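Local coordinates for berberine bridge enzyme-like protein (Arabidopsis thaliana, PDB 5D79) that carries covalently attached FAD as a secreted oxidoreductase of the berberine bridge enzyme family and takes part in adaptation to salt stress, at residues I82-A87 with A126-R131; E29-C34 with H100-R105; A109-E114 with H174-V179; T144-T149 with I202-V207. All blocks are in the same frame, centred on the assembly; numbering follows the deposited sequence.

Interaction 1: I82-A87 with A126-R131; sequences ITPVKA and AVIDLR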
# COMPACT_ATOMS: atom_id res chain seq x y z
N ILE A 82 -16.79 -0.02 -15.76
CA ILE A 82 -17.98 0.57 -15.17
C ILE A 82 -17.56 1.49 -14.01
O ILE A 82 -16.80 1.09 -13.12
CB ILE A 82 -18.97 -0.52 -14.66
CG1 ILE A 82 -19.26 -1.55 -15.76
CG2 ILE A 82 -20.26 0.10 -14.19
CD1 ILE A 82 -18.37 -2.80 -15.72
N THR A 83 -18.03 2.74 -14.06
CA THR A 83 -17.77 3.70 -12.99
C THR A 83 -19.06 3.94 -12.20
O THR A 83 -19.77 4.91 -12.45
CB THR A 83 -17.21 5.08 -13.53
OG1 THR A 83 -18.20 5.77 -14.31
CG2 THR A 83 -15.96 4.87 -14.36
N PRO A 84 -19.36 3.05 -11.24
CA PRO A 84 -20.59 3.12 -10.44
C PRO A 84 -20.75 4.45 -9.70
O PRO A 84 -19.74 5.07 -9.36
CB PRO A 84 -20.43 1.96 -9.45
CG PRO A 84 -18.93 1.72 -9.39
CD PRO A 84 -18.46 1.98 -10.77
N VAL A 85 -21.99 4.88 -9.47
CA VAL A 85 -22.24 6.12 -8.73
C VAL A 85 -23.07 5.87 -7.47
O VAL A 85 -23.16 6.73 -6.60
CB VAL A 85 -22.93 7.17 -9.61
CG1 VAL A 85 -22.04 7.57 -10.79
CG2 VAL A 85 -24.29 6.67 -10.09
N LYS A 86 -23.69 4.70 -7.39
CA LYS A 86 -24.41 4.31 -6.19
C LYS A 86 -24.11 2.85 -5.92
O LYS A 86 -23.68 2.13 -6.81
CB LYS A 86 -25.92 4.55 -6.34
CG LYS A 86 -26.52 3.94 -7.59
CD LYS A 86 -27.91 4.49 -7.87
CE LYS A 86 -28.48 3.94 -9.18
NZ LYS A 86 -27.75 4.42 -10.40
N ALA A 87 -24.32 2.41 -4.68
CA ALA A 87 -24.01 1.04 -4.29
C ALA A 87 -24.71 0.03 -5.19
O ALA A 87 -24.11 -0.97 -5.57
CB ALA A 87 -24.40 0.79 -2.85
N ALA A 126 -13.63 -7.21 -17.05
CA ALA A 126 -14.14 -5.86 -16.99
C ALA A 126 -13.57 -5.19 -15.73
O ALA A 126 -13.03 -5.88 -14.86
CB ALA A 126 -15.65 -5.86 -16.98
N VAL A 127 -13.70 -3.87 -15.64
CA VAL A 127 -13.18 -3.12 -14.50
C VAL A 127 -14.28 -2.36 -13.76
O VAL A 127 -15.03 -1.63 -14.36
CB VAL A 127 -12.09 -2.10 -14.94
CG1 VAL A 127 -11.78 -1.12 -13.81
CG2 VAL A 127 -10.83 -2.81 -15.39
N ILE A 128 -14.36 -2.56 -12.45
CA ILE A 128 -15.18 -1.72 -11.57
C ILE A 128 -14.31 -0.59 -10.98
O ILE A 128 -13.65 -0.78 -9.95
CB ILE A 128 -15.81 -2.54 -10.40
CG1 ILE A 128 -16.43 -3.85 -10.91
CG2 ILE A 128 -16.85 -1.72 -9.67
CD1 ILE A 128 -16.88 -4.76 -9.80
N ASP A 129 -14.32 0.57 -11.64
CA ASP A 129 -13.55 1.73 -11.20
C ASP A 129 -14.38 2.53 -10.20
O ASP A 129 -15.49 2.97 -10.52
CB ASP A 129 -13.15 2.59 -12.41
CG ASP A 129 -12.13 3.69 -12.09
OD1 ASP A 129 -12.32 4.45 -11.11
OD2 ASP A 129 -11.13 3.81 -12.84
N LEU A 130 -13.85 2.72 -9.00
CA LEU A 130 -14.60 3.30 -7.88
C LEU A 130 -14.44 4.80 -7.75
O LEU A 130 -14.81 5.38 -6.73
CB LEU A 130 -14.19 2.64 -6.57
CG LEU A 130 -14.47 1.14 -6.50
CD1 LEU A 130 -13.84 0.54 -5.28
CD2 LEU A 130 -15.97 0.91 -6.50
N ARG A 131 -13.90 5.43 -8.79
CA ARG A 131 -13.58 6.85 -8.77
C ARG A 131 -14.74 7.77 -8.37
O ARG A 131 -14.51 8.86 -7.86
CB ARG A 131 -13.07 7.27 -10.14
CG ARG A 131 -14.11 7.26 -11.25
CD ARG A 131 -13.44 7.60 -12.55
NE ARG A 131 -12.16 6.92 -12.62
CZ ARG A 131 -11.29 7.05 -13.61
NH1 ARG A 131 -11.56 7.84 -14.64
NH2 ARG A 131 -10.15 6.38 -13.57
O HOH W 1 -17.18 4.97 -9.87
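Two backbone hydrogen bonds join these segments. Ile82 N donates to Val127 O at 2.8 Å, almost along the C=O axis, and Ile82 O accepts in its carbonyl plane from Asp129 N at 2.9 Å. They form a parallel bridge between strands 80-82 and 125-129 in the small mixed sheet of the PCMH-type FAD-binding domain. Strand 80-82 runs through helix 87-100 into strand 103-107, a beta-alpha-beta crossover, and strand 125-129 is slotted between the two strands.

Where strand 125-129 ends, Asp129 and Arg131 lock the turn. Arg131 N donates to the anti lone pair of Asp129 OD1 at 3.0 Å, an Asx turn. The arginine side chain then doubles back, starting in the crowded position between N and the carbonyl carbon (chi1 69°) and bending at chi3. This brings NE over the same OD1, well above the carboxylate plane, while Arg131 NH2 and Asp129 OD2 make a salt bridge at 2.8 Å. Arg107 adds a second salt bridge to OD2, so the buried carboxylate is gripped on both oxygens.

The Asp129 carbonyl faces residues 82-87. Thr83 CA points its hydrogen at Asp129 O from 3.4 Å, and a water donates to both Asp129 O and Pro84 O. Thr83 CG2 lies alongside Asp129 CB.

Helix 87-100 closes over the apolar side, its Val93 and Ile94 meeting Ile128. Leu130 continues to the FAD. Pro84, itself packed on Asp89 and Val90 of that helix, presents CG to Ile128 CG2 at 4.0 Å and to Leu130 CD2 at 4.2 Å.

Interaction 2: E29-C34 with H100-R105; sequences EDFLKC and HGIHVR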
# COMPACT_ATOMS: atom_id res chain seq x y z
N GLU A 29 -21.64 -9.93 -24.20
CA GLU A 29 -22.68 -9.19 -24.88
C GLU A 29 -23.93 -9.08 -24.00
O GLU A 29 -24.39 -7.97 -23.70
CB GLU A 29 -23.00 -9.86 -26.23
CG GLU A 29 -23.19 -11.40 -26.18
CD GLU A 29 -21.91 -12.20 -25.93
OE1 GLU A 29 -22.00 -13.33 -25.41
OE2 GLU A 29 -20.81 -11.68 -26.24
N ASP A 30 -24.44 -10.23 -23.57
CA ASP A 30 -25.61 -10.30 -22.71
C ASP A 30 -25.32 -9.57 -21.41
O ASP A 30 -26.19 -8.90 -20.85
CB ASP A 30 -26.00 -11.76 -22.42
CG ASP A 30 -25.94 -12.66 -23.65
OD1 ASP A 30 -24.85 -13.19 -23.96
OD2 ASP A 30 -26.99 -12.85 -24.30
N PHE A 31 -24.08 -9.71 -20.95
CA PHE A 31 -23.62 -9.06 -19.73
C PHE A 31 -23.93 -7.57 -19.80
O PHE A 31 -24.57 -7.02 -18.91
CB PHE A 31 -22.12 -9.29 -19.51
CG PHE A 31 -21.49 -8.32 -18.54
CD1 PHE A 31 -21.77 -8.38 -17.19
CD2 PHE A 31 -20.61 -7.34 -18.99
CE1 PHE A 31 -21.21 -7.49 -16.30
CE2 PHE A 31 -20.05 -6.45 -18.10
CZ PHE A 31 -20.34 -6.52 -16.76
N LEU A 32 -23.48 -6.95 -20.89
CA LEU A 32 -23.73 -5.53 -21.15
C LEU A 32 -25.22 -5.23 -21.09
O LEU A 32 -25.65 -4.27 -20.44
CB LEU A 32 -23.17 -5.11 -22.51
CG LEU A 32 -21.66 -5.19 -22.70
CD1 LEU A 32 -21.30 -5.15 -24.17
CD2 LEU A 32 -20.98 -4.04 -21.95
N LYS A 33 -26.01 -6.04 -21.78
CA LYS A 33 -27.46 -5.87 -21.81
C LYS A 33 -28.02 -6.02 -20.41
O LYS A 33 -28.91 -5.27 -19.99
CB LYS A 33 -28.12 -6.86 -22.77
CG LYS A 33 -28.43 -6.27 -24.15
CD LYS A 33 -27.61 -6.94 -25.26
CE LYS A 33 -27.92 -6.34 -26.64
NZ LYS A 33 -27.02 -6.88 -27.69
N CYS A 34 -27.48 -6.99 -19.68
CA CYS A 34 -27.93 -7.28 -18.33
C CYS A 34 -27.78 -6.06 -17.42
O CYS A 34 -28.64 -5.81 -16.57
CB CYS A 34 -27.14 -8.46 -17.77
SG CYS A 34 -27.43 -8.81 -16.03
N HIS A 100 -23.27 -14.20 -16.45
CA HIS A 100 -22.84 -14.34 -17.83
C HIS A 100 -21.37 -14.75 -17.95
O HIS A 100 -20.81 -14.76 -19.04
CB HIS A 100 -23.10 -13.03 -18.58
CG HIS A 100 -24.54 -12.64 -18.62
ND1 HIS A 100 -25.44 -13.19 -19.51
CD2 HIS A 100 -25.24 -11.76 -17.87
CE1 HIS A 100 -26.63 -12.66 -19.31
NE2 HIS A 100 -26.54 -11.78 -18.32
N GLY A 101 -20.77 -15.11 -16.82
CA GLY A 101 -19.42 -15.64 -16.83
C GLY A 101 -18.36 -14.58 -17.06
O GLY A 101 -17.30 -14.85 -17.62
N ILE A 102 -18.64 -13.36 -16.62
CA ILE A 102 -17.69 -12.29 -16.81
C ILE A 102 -16.83 -12.06 -15.57
O ILE A 102 -17.32 -11.93 -14.44
CB ILE A 102 -18.39 -10.99 -17.19
CG1 ILE A 102 -18.88 -11.09 -18.63
CG2 ILE A 102 -17.43 -9.83 -17.07
CD1 ILE A 102 -17.75 -11.23 -19.63
N HIS A 103 -15.52 -12.04 -15.80
CA HIS A 103 -14.53 -11.82 -14.78
C HIS A 103 -14.36 -10.32 -14.56
O HIS A 103 -14.39 -9.56 -15.52
CB HIS A 103 -13.22 -12.47 -15.22
CG HIS A 103 -12.10 -12.31 -14.25
ND1 HIS A 103 -12.25 -12.53 -12.90
CD2 HIS A 103 -10.81 -11.96 -14.44
CE1 HIS A 103 -11.09 -12.31 -12.29
NE2 HIS A 103 -10.20 -11.97 -13.21
N VAL A 104 -14.21 -9.87 -13.32
CA VAL A 104 -14.00 -8.44 -13.07
C VAL A 104 -12.76 -8.15 -12.25
O VAL A 104 -12.23 -9.04 -11.58
CB VAL A 104 -15.20 -7.78 -12.35
CG1 VAL A 104 -16.49 -8.07 -13.10
CG2 VAL A 104 -15.28 -8.25 -10.91
N ARG A 105 -12.31 -6.90 -12.30
CA ARG A 105 -11.27 -6.40 -11.42
C ARG A 105 -11.75 -5.09 -10.82
O ARG A 105 -12.39 -4.31 -11.50
CB ARG A 105 -9.96 -6.21 -12.16
CG ARG A 105 -9.30 -7.50 -12.61
CD ARG A 105 -8.91 -8.37 -11.43
NE ARG A 105 -8.51 -9.70 -11.87
CZ ARG A 105 -7.26 -10.08 -12.09
NH1 ARG A 105 -6.26 -9.22 -11.90
NH2 ARG A 105 -7.00 -11.32 -12.49
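The His100 imidazole lies flat against the first turns of helix 29-36, with the Asp30-Phe31 peptide over one face: Phe31 N sits 3.8 Å above its plane. Phe31 CA points a C-H at the same ring, off-centre and 4.1 Å from its centroid. On that same side Asp30 CB touches His100 ND1 at 3.3 Å, and Cys34 CB comes to 3.4 Å from His100 NE2. Cys34 SG lies in the ring plane at the edge, 4.8 Å from the centroid.

Phe31 turns its ring the other way, CG anti to the backbone N (chi1 162°), toward Ile102. Ile102 CG2 stands over the centre of the Phe31 face, 4.3 Å from the centroid, and Ile102 CG1 presses on Phe31 CG.

All this fastens the N-terminal helix to the turn that joins helix 87-100 to strand 103-107 in the beta-alpha-beta unit of the PCMH-type domain. Gly101, with a positive phi of 75°, swings the chain off the helix, and His100 and Ile102 both reach back to helix 29-36. An alanine in place of His100 would remove the imidazole and its contacts with Asp30, Phe31 and Cys34, and would probably loosen the seat of helix 29-36 on this turn.

The next shell is covalent: Cys34 is in a disulfide with Cys96 of helix 87-100, and Phe31 also packs on Cys96. Asp30 OD1 stays 4.5 Å from His100 ND1, near enough that its charge might somewhat favour a protonated imidazole.

Interaction 3: A109-E114 with H174-V179; sequences AGHCYE and HPTVGV. With FAD (flavin-adenine dinucleotide), chain E.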
# COMPACT_ATOMS: atom_id res chain seq x y z
N ALA A 109 -7.76 3.60 -6.71
CA ALA A 109 -6.94 4.68 -7.25
C ALA A 109 -5.74 4.14 -8.00
O ALA A 109 -4.91 4.90 -8.48
CB ALA A 109 -6.49 5.63 -6.14
N GLY A 110 -5.65 2.81 -8.08
CA GLY A 110 -4.78 2.16 -9.05
C GLY A 110 -3.29 2.12 -8.79
O GLY A 110 -2.49 2.11 -9.74
N HIS A 111 -2.90 2.08 -7.53
CA HIS A 111 -1.49 1.97 -7.19
C HIS A 111 -0.95 0.54 -7.10
O HIS A 111 0.17 0.35 -6.64
CB HIS A 111 -1.24 2.70 -5.87
CG HIS A 111 -0.87 4.14 -6.05
ND1 HIS A 111 0.43 4.56 -6.21
CD2 HIS A 111 -1.64 5.25 -6.16
CE1 HIS A 111 0.46 5.86 -6.39
NE2 HIS A 111 -0.78 6.31 -6.37
N CYS A 112 -1.73 -0.45 -7.55
CA CYS A 112 -1.30 -1.85 -7.48
C CYS A 112 0.04 -2.05 -8.17
O CYS A 112 0.19 -1.76 -9.36
CB CYS A 112 -2.33 -2.80 -8.09
SG CYS A 112 -2.07 -4.58 -7.72
N TYR A 113 1.00 -2.56 -7.42
CA TYR A 113 2.38 -2.71 -7.87
C TYR A 113 2.53 -3.52 -9.16
O TYR A 113 3.49 -3.33 -9.91
CB TYR A 113 3.21 -3.32 -6.73
CG TYR A 113 3.89 -2.28 -5.88
CD1 TYR A 113 3.25 -1.08 -5.57
CD2 TYR A 113 5.18 -2.49 -5.40
CE1 TYR A 113 3.89 -0.12 -4.80
CE2 TYR A 113 5.82 -1.54 -4.62
CZ TYR A 113 5.17 -0.35 -4.33
OH TYR A 113 5.81 0.60 -3.56
N GLU A 114 1.57 -4.40 -9.43
CA GLU A 114 1.59 -5.20 -10.65
C GLU A 114 0.40 -4.89 -11.56
O GLU A 114 0.13 -5.63 -12.51
CB GLU A 114 1.60 -6.71 -10.30
CG GLU A 114 2.84 -7.20 -9.54
CD GLU A 114 4.05 -7.50 -10.44
OE1 GLU A 114 4.05 -7.10 -11.63
OE2 GLU A 114 5.00 -8.14 -9.95
N HIS A 174 1.83 8.50 0.76
CA HIS A 174 1.61 8.93 -0.62
C HIS A 174 0.13 9.27 -0.91
O HIS A 174 -0.74 8.40 -0.86
CB HIS A 174 2.14 7.86 -1.59
CG HIS A 174 3.63 7.64 -1.50
ND1 HIS A 174 4.20 6.78 -0.58
CD2 HIS A 174 4.65 8.16 -2.21
CE1 HIS A 174 5.51 6.78 -0.73
NE2 HIS A 174 5.81 7.61 -1.72
N PRO A 175 -0.16 10.54 -1.19
CA PRO A 175 -1.55 11.03 -1.21
C PRO A 175 -2.44 10.42 -2.28
O PRO A 175 -3.65 10.40 -2.06
CB PRO A 175 -1.39 12.54 -1.44
CG PRO A 175 0.01 12.86 -1.12
CD PRO A 175 0.81 11.62 -1.44
N THR A 176 -1.90 9.95 -3.41
CA THR A 176 -2.76 9.46 -4.49
C THR A 176 -3.13 7.97 -4.33
O THR A 176 -3.84 7.39 -5.15
CB THR A 176 -2.13 9.69 -5.92
OG1 THR A 176 -0.86 9.01 -6.02
CG2 THR A 176 -1.94 11.17 -6.24
N VAL A 177 -2.65 7.36 -3.26
CA VAL A 177 -2.96 5.97 -3.02
C VAL A 177 -4.39 5.85 -2.48
O VAL A 177 -4.78 6.58 -1.56
CB VAL A 177 -1.96 5.32 -2.06
CG1 VAL A 177 -2.40 3.91 -1.70
CG2 VAL A 177 -0.57 5.30 -2.68
N GLY A 178 -5.16 4.93 -3.05
CA GLY A 178 -6.55 4.77 -2.69
C GLY A 178 -6.72 4.04 -1.38
O GLY A 178 -5.89 3.20 -1.02
N VAL A 179 -7.79 4.35 -0.66
CA VAL A 179 -8.04 3.67 0.60
C VAL A 179 -8.57 2.25 0.33
O VAL A 179 -8.42 1.36 1.17
CB VAL A 179 -9.04 4.46 1.48
CG1 VAL A 179 -8.46 5.82 1.86
CG2 VAL A 179 -10.37 4.62 0.77
PA FAD E . -5.62 -0.32 -6.64
O1A FAD E . -4.78 -0.76 -7.81
O2A FAD E . -6.85 0.45 -7.05
O5B FAD E . -5.99 -1.60 -5.72
C5B FAD E . -5.00 -2.56 -5.37
C4B FAD E . -5.60 -3.92 -5.01
O4B FAD E . -6.69 -3.74 -4.12
C3B FAD E . -6.14 -4.63 -6.25
O3B FAD E . -5.94 -6.02 -6.17
C2B FAD E . -7.62 -4.28 -6.22
O2B FAD E . -8.42 -5.26 -6.86
C1B FAD E . -7.90 -4.13 -4.73
N9A FAD E . -8.98 -3.16 -4.41
C8A FAD E . -8.99 -1.79 -4.58
N7A FAD E . -10.18 -1.31 -4.13
C5A FAD E . -10.92 -2.35 -3.66
C6A FAD E . -12.19 -2.44 -3.09
N6A FAD E . -12.83 -1.35 -2.69
N1A FAD E . -12.68 -3.67 -2.71
C2A FAD E . -11.91 -4.81 -2.88
N3A FAD E . -10.66 -4.71 -3.45
C4A FAD E . -10.17 -3.51 -3.83
N1 FAD E . 1.71 1.19 0.82
C2 FAD E . 2.06 1.36 2.15
O2 FAD E . 1.41 0.81 3.04
N3 FAD E . 3.15 2.16 2.47
C4 FAD E . 3.89 2.80 1.48
O4 FAD E . 4.77 3.59 1.81
C4X FAD E . 3.51 2.65 0.15
N5 FAD E . 4.14 3.37 -0.86
C5X FAD E . 3.55 3.44 -2.11
C6 FAD E . 4.01 4.35 -3.07
C7 FAD E . 3.41 4.40 -4.33
C7M FAD E . 3.92 5.37 -5.36
C8 FAD E . 2.33 3.57 -4.63
C8M FAD E . 1.69 3.59 -5.99
C9 FAD E . 1.88 2.67 -3.68
C9A FAD E . 2.52 2.56 -2.44
N10 FAD E . 2.10 1.64 -1.50
C10 FAD E . 2.40 1.86 -0.17
C1' FAD E . 1.27 0.46 -1.90
C2' FAD E . -0.22 0.72 -1.85
O2' FAD E . -0.61 0.90 -0.50
C3' FAD E . -0.92 -0.48 -2.47
O3' FAD E . -0.59 -0.53 -3.84
C4' FAD E . -2.43 -0.38 -2.38
O4' FAD E . -2.99 -1.66 -2.46
C5' FAD E . -2.95 0.40 -3.57
O5' FAD E . -4.28 0.78 -3.31
P FAD E . -5.07 1.55 -4.47
O1P FAD E . -6.53 1.62 -4.14
O2P FAD E . -4.49 2.92 -4.70
O3P FAD E . -4.67 0.60 -5.72
O HOH W 2 -4.31 7.45 -8.07
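This is the flavin attachment site of the PCMH-type fold: one loop carries the cofactor-linked histidine and the facing loop leads into a helix that meets the diphosphate. The covalent link runs from His111 ND1 to FAD C8M, 1.6 Å long, leaving the ring edge near its plane.

Hydrogen bonds fix the rest of that ring and the phosphates. His111 NE2 donates to Thr176 OG1 at 2.7 Å, nearly in the ring plane, so both ring nitrogens are engaged, which fixes the rotation of the imidazole. Protonated at NE2 and alkylated at ND1, it would probably carry positive charge. Main-chain N-H groups wrap the diphosphate: Gly110 N to O2A at 2.8 Å, His111 N to O3P at 2.9 Å, Cys112 N to O1A. Gly178 N gives O2P a 2.7 Å bond from the N-cap of helix 179-184, whose dipole would help offset the charge. A beta carbon on Gly178 would collide with Ala109 CB and FAD O1P. A water donates to both Ala109 O and Thr176 O, tying the two loops.

Packing covers the flat groups. Val177 CG2 stands over the His111 face, 3.6 Å from its centroid. His174 turns its face to the C6-N5 edge of the flavin, the planes steeply inclined, with FAD C6 3.5 Å above the imidazole plane. An alanine here would remove the imidazole from C6 and N5 and would probably leave that edge of the flavin less firmly packed. From the other side of the flavin plane Tyr113, its hydroxyl hydrogen-bonded to Gln428, comes edge-on, CE1 3.6 Å from FAD C9.

Interaction 4: T144-T149 with I202-V207; sequences TGWVQT and IIDALV. With FAD (flavin-adenine dinucleotide), chain E; PO4 (phosphate ion), chain D.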
# COMPACT_ATOMS: atom_id res chain seq x y z
N THR A 144 -14.93 9.35 14.53
CA THR A 144 -15.17 8.33 13.52
C THR A 144 -15.43 9.01 12.18
O THR A 144 -15.56 10.22 12.11
CB THR A 144 -16.38 7.41 13.88
OG1 THR A 144 -17.58 8.19 14.06
CG2 THR A 144 -16.09 6.61 15.13
N GLY A 145 -15.50 8.22 11.13
CA GLY A 145 -15.94 8.73 9.85
C GLY A 145 -16.16 7.59 8.90
O GLY A 145 -15.53 6.55 9.01
N TRP A 146 -17.06 7.78 7.96
CA TRP A 146 -17.18 6.79 6.90
C TRP A 146 -16.39 7.27 5.68
O TRP A 146 -16.41 8.45 5.33
CB TRP A 146 -18.64 6.53 6.55
CG TRP A 146 -19.29 5.58 7.49
CD1 TRP A 146 -19.99 5.89 8.63
CD2 TRP A 146 -19.31 4.15 7.39
NE1 TRP A 146 -20.44 4.74 9.24
CE2 TRP A 146 -20.03 3.65 8.50
CE3 TRP A 146 -18.77 3.24 6.47
CZ2 TRP A 146 -20.24 2.28 8.71
CZ3 TRP A 146 -18.98 1.88 6.68
CH2 TRP A 146 -19.71 1.42 7.79
N VAL A 147 -15.66 6.35 5.07
CA VAL A 147 -14.83 6.70 3.93
C VAL A 147 -15.08 5.74 2.78
O VAL A 147 -14.67 4.59 2.84
CB VAL A 147 -13.33 6.68 4.28
CG1 VAL A 147 -12.52 7.39 3.18
CG2 VAL A 147 -13.10 7.31 5.65
N GLN A 148 -15.77 6.22 1.75
CA GLN A 148 -16.01 5.43 0.56
C GLN A 148 -14.70 5.07 -0.12
O GLN A 148 -13.79 5.90 -0.22
CB GLN A 148 -16.93 6.17 -0.41
CG GLN A 148 -18.31 6.45 0.13
CD GLN A 148 -19.31 6.72 -0.97
OE1 GLN A 148 -18.99 7.34 -1.97
NE2 GLN A 148 -20.53 6.23 -0.80
N THR A 149 -14.62 3.84 -0.60
CA THR A 149 -13.36 3.24 -1.04
C THR A 149 -12.73 3.85 -2.31
O THR A 149 -11.60 3.50 -2.67
CB THR A 149 -13.56 1.74 -1.29
OG1 THR A 149 -14.76 1.54 -2.03
CG2 THR A 149 -13.65 1.00 0.05
N ILE A 202 -9.90 0.33 11.80
CA ILE A 202 -11.18 0.30 11.11
C ILE A 202 -12.20 -0.47 11.94
O ILE A 202 -11.93 -1.58 12.40
CB ILE A 202 -11.02 -0.32 9.72
CG1 ILE A 202 -10.20 0.63 8.85
CG2 ILE A 202 -12.38 -0.65 9.13
CD1 ILE A 202 -9.51 -0.00 7.68
N ILE A 203 -13.36 0.14 12.16
CA ILE A 203 -14.30 -0.38 13.14
C ILE A 203 -15.62 -0.88 12.56
O ILE A 203 -16.44 -1.46 13.26
CB ILE A 203 -14.59 0.69 14.21
CG1 ILE A 203 -14.99 2.00 13.54
CG2 ILE A 203 -13.37 0.92 15.09
CD1 ILE A 203 -15.49 3.05 14.51
N ASP A 204 -15.83 -0.66 11.26
CA ASP A 204 -17.00 -1.16 10.53
C ASP A 204 -16.70 -0.95 9.05
O ASP A 204 -15.75 -0.25 8.70
CB ASP A 204 -18.30 -0.44 10.94
CG ASP A 204 -19.57 -1.20 10.51
OD1 ASP A 204 -19.54 -1.98 9.54
OD2 ASP A 204 -20.63 -1.00 11.15
N ALA A 205 -17.49 -1.56 8.17
CA ALA A 205 -17.24 -1.48 6.75
C ALA A 205 -18.44 -1.95 5.99
O ALA A 205 -19.27 -2.67 6.53
CB ALA A 205 -16.02 -2.31 6.36
N LEU A 206 -18.55 -1.54 4.73
CA LEU A 206 -19.58 -2.06 3.85
C LEU A 206 -18.90 -2.85 2.74
O LEU A 206 -17.97 -2.35 2.12
CB LEU A 206 -20.43 -0.94 3.25
CG LEU A 206 -21.19 -0.01 4.20
CD1 LEU A 206 -21.79 1.14 3.41
CD2 LEU A 206 -22.25 -0.76 4.94
N VAL A 207 -19.37 -4.07 2.50
CA VAL A 207 -18.82 -4.86 1.40
C VAL A 207 -19.95 -5.52 0.58
O VAL A 207 -20.97 -5.94 1.13
CB VAL A 207 -17.81 -5.93 1.95
CG1 VAL A 207 -18.50 -6.89 2.90
CG2 VAL A 207 -17.12 -6.68 0.82
PA FAD E . -5.62 -0.32 -6.64
O1A FAD E . -4.78 -0.76 -7.81
O2A FAD E . -6.85 0.45 -7.05
O5B FAD E . -5.99 -1.60 -5.72
C5B FAD E . -5.00 -2.56 -5.37
C4B FAD E . -5.60 -3.92 -5.01
O4B FAD E . -6.69 -3.74 -4.12
C3B FAD E . -6.14 -4.63 -6.25
O3B FAD E . -5.94 -6.02 -6.17
C2B FAD E . -7.62 -4.28 -6.22
O2B FAD E . -8.42 -5.26 -6.86
C1B FAD E . -7.90 -4.13 -4.73
N9A FAD E . -8.98 -3.16 -4.41
C8A FAD E . -8.99 -1.79 -4.58
N7A FAD E . -10.18 -1.31 -4.13
C5A FAD E . -10.92 -2.35 -3.66
C6A FAD E . -12.19 -2.44 -3.09
N6A FAD E . -12.83 -1.35 -2.69
N1A FAD E . -12.68 -3.67 -2.71
C2A FAD E . -11.91 -4.81 -2.88
N3A FAD E . -10.66 -4.71 -3.45
C4A FAD E . -10.17 -3.51 -3.83
N1 FAD E . 1.71 1.19 0.82
C2 FAD E . 2.06 1.36 2.15
O2 FAD E . 1.41 0.81 3.04
N3 FAD E . 3.15 2.16 2.47
C4 FAD E . 3.89 2.80 1.48
O4 FAD E . 4.77 3.59 1.81
C4X FAD E . 3.51 2.65 0.15
N5 FAD E . 4.14 3.37 -0.86
C5X FAD E . 3.55 3.44 -2.11
C6 FAD E . 4.01 4.35 -3.07
C7 FAD E . 3.41 4.40 -4.33
C7M FAD E . 3.92 5.37 -5.36
C8 FAD E . 2.33 3.57 -4.63
C8M FAD E . 1.69 3.59 -5.99
C9 FAD E . 1.88 2.67 -3.68
C9A FAD E . 2.52 2.56 -2.44
N10 FAD E . 2.10 1.64 -1.50
C10 FAD E . 2.40 1.86 -0.17
C1' FAD E . 1.27 0.46 -1.90
C2' FAD E . -0.22 0.72 -1.85
O2' FAD E . -0.61 0.90 -0.50
C3' FAD E . -0.92 -0.48 -2.47
O3' FAD E . -0.59 -0.53 -3.84
C4' FAD E . -2.43 -0.38 -2.38
O4' FAD E . -2.99 -1.66 -2.46
C5' FAD E . -2.95 0.40 -3.57
O5' FAD E . -4.28 0.78 -3.31
P FAD E . -5.07 1.55 -4.47
O1P FAD E . -6.53 1.62 -4.14
O2P FAD E . -4.49 2.92 -4.70
O3P FAD E . -4.67 0.60 -5.72
P PO4 D . -20.98 5.25 2.92
O1 PO4 D . -19.69 5.24 3.71
O2 PO4 D . -22.12 4.99 3.88
O3 PO4 D . -21.14 6.58 2.24
O4 PO4 D . -20.94 4.17 1.86
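Trp146 bridges two strands that share no hydrogen bond. Strands 144-148 and 202-208 both pair antiparallel with strand 238-248, which runs between them in the antiparallel sheet of the FAD-binding domain; the axes of 144-148 and 202-207 approach to 8.6 Å. To span the gap, Trp146 places CG beside its backbone N, anti to the carbonyl carbon (chi1 -81°), and the indole lies across Ser241 and Lys243 of the middle strand. Its six-membered ring does the touching: CZ3 meets Leu206 CG at 3.8 Å, the two side chains crossing near a right angle, and CH2 reaches Ala205 N at 3.7 Å.

Asp204 holds CG anti to its N (chi1 -163°), 3.8 Å from Trp146 CH2, its carboxylate turned 56° from the indole plane. OD1 accepts, through its anti lone pair, a short 2.5 Å bond from Ala205 N, and another from Arg217 N. Toward the start of both strands, Thr144 CG2 touches Ile203 CD1 at 3.7 Å.

A phosphate ion, probably picked up from the crystallisation medium, lies near Trp146 CB, with weak bonds from Gln148 NE2. The contact rests mainly on dispersion from one ring; no hydrogen bond crosses it, and two N-H groups occupy Asp204 OD1.

Interactions 1 and 3 are buried, interaction 2 partly so, and interaction 4 lies at the surface. Interactions 1 and 2 share the small mixed sheet: strands 125-129 and 103-107 are neighbours, Ile128 N and Ala126 O facing Arg105 O and N. There, main-chain pairing at the sheet's middle gives way to ring packing at its outer end. Interaction 3, nearest the chain's centre, spends several of its main-chain N-H groups on the cofactor. Interaction 4 belongs to the antiparallel sheet and works mainly through one indole. Leu130 packing on Thr149 connects interactions 1 and 4, both residues lining the FAD pocket, while Val179 packs on Thr149 and Val147 to join interactions 3 and 4.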